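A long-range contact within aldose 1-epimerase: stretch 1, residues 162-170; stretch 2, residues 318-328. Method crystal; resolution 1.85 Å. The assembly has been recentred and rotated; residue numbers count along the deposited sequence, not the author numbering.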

# COMPACT_ATOMS: atom_id res chain seq x y z
N ASP A 162 22.20 -1.08 10.08
CA ASP A 162 23.53 -1.29 10.63
C ASP A 162 24.12 -2.48 9.90
O ASP A 162 25.33 -2.63 9.79
N THR A 163 23.22 -3.33 9.39
CA THR A 163 23.60 -4.52 8.66
C THR A 163 22.85 -4.54 7.32
O THR A 163 21.66 -4.24 7.28
N PRO A 164 23.55 -4.88 6.22
CA PRO A 164 22.99 -4.94 4.86
C PRO A 164 21.81 -5.89 4.75
O PRO A 164 21.83 -6.99 5.28
N GLY A 165 20.78 -5.47 4.02
CA GLY A 165 19.61 -6.31 3.85
C GLY A 165 18.71 -5.79 2.75
O GLY A 165 19.15 -5.03 1.89
N LEU A 166 17.45 -6.21 2.78
CA LEU A 166 16.49 -5.79 1.78
C LEU A 166 15.35 -5.01 2.44
O LEU A 166 14.97 -5.32 3.56
N LEU A 167 14.84 -3.99 1.76
CA LEU A 167 13.74 -3.20 2.30
C LEU A 167 12.93 -2.62 1.14
O LEU A 167 13.44 -1.83 0.33
N ALA A 168 11.67 -3.02 1.06
CA ALA A 168 10.78 -2.55 0.02
C ALA A 168 9.42 -2.46 0.68
O ALA A 168 8.74 -3.48 0.87
N LEU A 169 9.03 -1.25 1.06
CA LEU A 169 7.75 -1.05 1.72
C LEU A 169 6.62 -0.56 0.83
O LEU A 169 6.81 -0.30 -0.36
N THR A 170 5.45 -0.45 1.44
CA THR A 170 4.24 0.03 0.79
C THR A 170 3.18 0.27 1.85
O THR A 170 3.39 -0.03 3.03
N ASP A 318 16.90 -2.97 -7.54
CA ASP A 318 17.70 -3.46 -6.43
C ASP A 318 17.09 -2.85 -5.17
O ASP A 318 17.15 -1.63 -4.99
N VAL A 319 16.49 -3.66 -4.30
CA VAL A 319 15.89 -3.11 -3.09
C VAL A 319 16.75 -3.31 -1.84
O VAL A 319 16.24 -3.33 -0.72
N SER A 320 18.05 -3.45 -2.02
CA SER A 320 18.92 -3.64 -0.87
C SER A 320 19.03 -2.30 -0.13
O SER A 320 18.85 -1.24 -0.72
N LEU A 321 19.28 -2.38 1.17
CA LEU A 321 19.43 -1.21 2.02
C LEU A 321 20.73 -1.52 2.76
O LEU A 321 20.79 -2.47 3.54
N ARG A 322 21.77 -0.72 2.50
CA ARG A 322 23.07 -0.93 3.13
C ARG A 322 23.49 0.20 4.07
O ARG A 322 23.07 1.35 3.90
N PRO A 323 24.33 -0.12 5.07
CA PRO A 323 24.84 0.84 6.06
C PRO A 323 25.30 2.14 5.43
O PRO A 323 26.00 2.14 4.42
N GLY A 324 24.89 3.26 6.02
CA GLY A 324 25.28 4.54 5.48
C GLY A 324 24.28 5.13 4.51
O GLY A 324 24.24 6.35 4.33
N ASP A 325 23.47 4.29 3.87
CA ASP A 325 22.49 4.79 2.92
C ASP A 325 21.17 5.09 3.61
O ASP A 325 20.93 4.69 4.76
N HIS A 326 20.30 5.81 2.91
CA HIS A 326 19.00 6.17 3.45
C HIS A 326 17.87 5.76 2.52
O HIS A 326 17.84 6.15 1.36
N TYR A 327 16.95 4.96 3.04
CA TYR A 327 15.82 4.52 2.25
C TYR A 327 14.93 5.75 2.36
O TYR A 327 14.67 6.23 3.46
N CYS A 328 14.46 6.26 1.22
CA CYS A 328 13.61 7.44 1.26
C CYS A 328 12.63 7.45 0.10
O CYS A 328 13.02 7.64 -1.05

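What does the start of stretch 1 offer to its partner? D162 and T163 both turn their CA-to-CB bonds away, so the first contact falls to the backbone: D162 O lies 3.4 Å from P323 CG. P164 follows with its CA-to-CB bond sideways, and its ring, C-gamma exo, packs against the ring of P323, which has the same pucker; P164 CG and P323 CD are 3.7 Å apart. R322, with chi1 m and chi2 and chi3 t, brings its guanidinium obliquely to the same proline, P164 CB to R322 NH1 being 3.8 Å.

How do the chains hold together where G165 and L166 pass stretch 2? G165, which has no side chain, forms an antiparallel pair with L321 through two backbone hydrogen bonds: G165 N donates to L321 O at 3.0 Å, and L321 N donates to G165 O at 2.7 Å. L166 pairs with S320 without such bonds, and their side chains diverge. L166 (m, t) points away overall, yet its end comes back, placing L166 CD2 3.9 Å from V319 CG2. S320 (p) is also tied within its own stretch: both its N, at 2.9 Å, and its OG, at 2.7 Å, donate to D318 OD1.

Which residue of stretch 1 is most covered by stretch 2? It is L167, whose CA-to-CB bond is sideways and whose t, p rotamer sets CD2 against two neighbours. L167 CD2 meets L321 CD2 at 3.7 Å, L321 also being t, p, and it sits over one face of the Y327 ring, 4.0 Å from L167 CD2 to the ring centroid, in a CH-pi contact. The backbone is fastened as well, L167 N donating to V319 O at 2.9 Å. The O of water 1 lies within hydrogen-bonding reach of both stretches, 2.8 Å from L167 O and 3.1 Å from S320 O, each able to take a proton from it.

What do V319 and Y327 reach at the end of the contact? Both point toward stretch 1. V319, rotamer m, touches A168 as well as L166, with A168 CB 3.9 Å from V319 CG1. Y327, with chi1 t and chi2 near 100°, extends past L167 so that its hydroxyl accepts a hydrogen bond from the backbone of L169, 3.1 Å from L169 N to Y327 OH. L169 (m, t) adds an apolar contact to the ring, L169 CD1 lying 4.1 Å from Y327 CE2. Beyond it, T170 points away and makes no contact.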

# COMPACT_ATOMS: atom_id res chain seq x y z
CB ASP A 162 23.46 -1.60 12.13
CG ASP A 162 22.99 -0.42 12.95
OD1 ASP A 162 23.61 0.65 12.83
OD2 ASP A 162 22.02 -0.56 13.72
CB THR A 163 23.23 -5.78 9.47
OG1 THR A 163 23.70 -5.62 10.81
CG2 THR A 163 23.87 -7.02 8.86
CB PRO A 164 24.17 -5.43 4.02
CG PRO A 164 25.37 -5.06 4.81
CD PRO A 164 24.95 -5.33 6.23
CB LEU A 166 15.92 -7.02 1.06
CG LEU A 166 16.88 -7.96 0.31
CD1 LEU A 166 16.21 -9.29 0.04
CD2 LEU A 166 17.33 -7.30 -0.99
CB LEU A 167 14.22 -2.08 3.22
CG LEU A 167 13.09 -1.47 4.07
CD1 LEU A 167 12.72 -2.42 5.20
CD2 LEU A 167 13.51 -0.13 4.65
CB ALA A 168 10.77 -3.53 -1.14
CB LEU A 169 7.93 -0.01 2.84
CG LEU A 169 9.20 -0.08 3.69
CD1 LEU A 169 9.29 1.17 4.56
CD2 LEU A 169 9.18 -1.34 4.54
CB THR A 170 3.65 -0.93 -0.27
OG1 THR A 170 2.74 -0.19 -1.10
CG2 THR A 170 2.87 -2.08 0.37
CB ASP A 318 19.15 -2.97 -6.59
CG ASP A 318 20.07 -3.49 -5.50
OD1 ASP A 318 19.59 -3.83 -4.40
OD2 ASP A 318 21.30 -3.54 -5.75
CB VAL A 319 14.46 -3.66 -2.82
CG1 VAL A 319 13.53 -3.25 -3.95
CG2 VAL A 319 14.48 -5.19 -2.67
CB SER A 320 20.31 -4.09 -1.32
OG SER A 320 20.93 -3.12 -2.14
CB LEU A 321 18.28 -1.10 3.02
CG LEU A 321 18.43 0.03 4.04
CD1 LEU A 321 18.54 1.38 3.31
CD2 LEU A 321 17.23 0.04 4.98
CB ARG A 322 24.11 -1.14 2.04
CG ARG A 322 23.72 -2.28 1.10
CD ARG A 322 24.62 -2.39 -0.12
NE ARG A 322 24.15 -3.45 -1.01
CZ ARG A 322 24.31 -4.76 -0.79
NH1 ARG A 322 24.93 -5.18 0.30
NH2 ARG A 322 23.80 -5.64 -1.64
CB PRO A 323 25.99 0.07 6.71
CG PRO A 323 25.52 -1.35 6.65
CD PRO A 323 24.98 -1.43 5.24
CB ASP A 325 22.25 3.81 1.78
CG ASP A 325 23.48 3.60 0.91
OD1 ASP A 325 24.32 4.53 0.83
OD2 ASP A 325 23.60 2.53 0.30
CB HIS A 326 18.91 7.68 3.70
CG HIS A 326 19.78 8.17 4.82
ND1 HIS A 326 21.15 8.22 4.73
CD2 HIS A 326 19.47 8.62 6.06
CE1 HIS A 326 21.65 8.68 5.86
NE2 HIS A 326 20.65 8.93 6.68
CB TYR A 327 15.13 3.32 2.90
CG TYR A 327 13.92 2.81 2.16
CD1 TYR A 327 13.99 1.69 1.33
CD2 TYR A 327 12.68 3.43 2.33
CE1 TYR A 327 12.86 1.20 0.69
CE2 TYR A 327 11.54 2.95 1.70
CZ TYR A 327 11.63 1.83 0.88
OH TYR A 327 10.49 1.33 0.30
CB CYS A 328 14.49 8.70 1.22
SG CYS A 328 13.63 10.24 1.64
O HOH W 1 15.83 -0.51 -0.31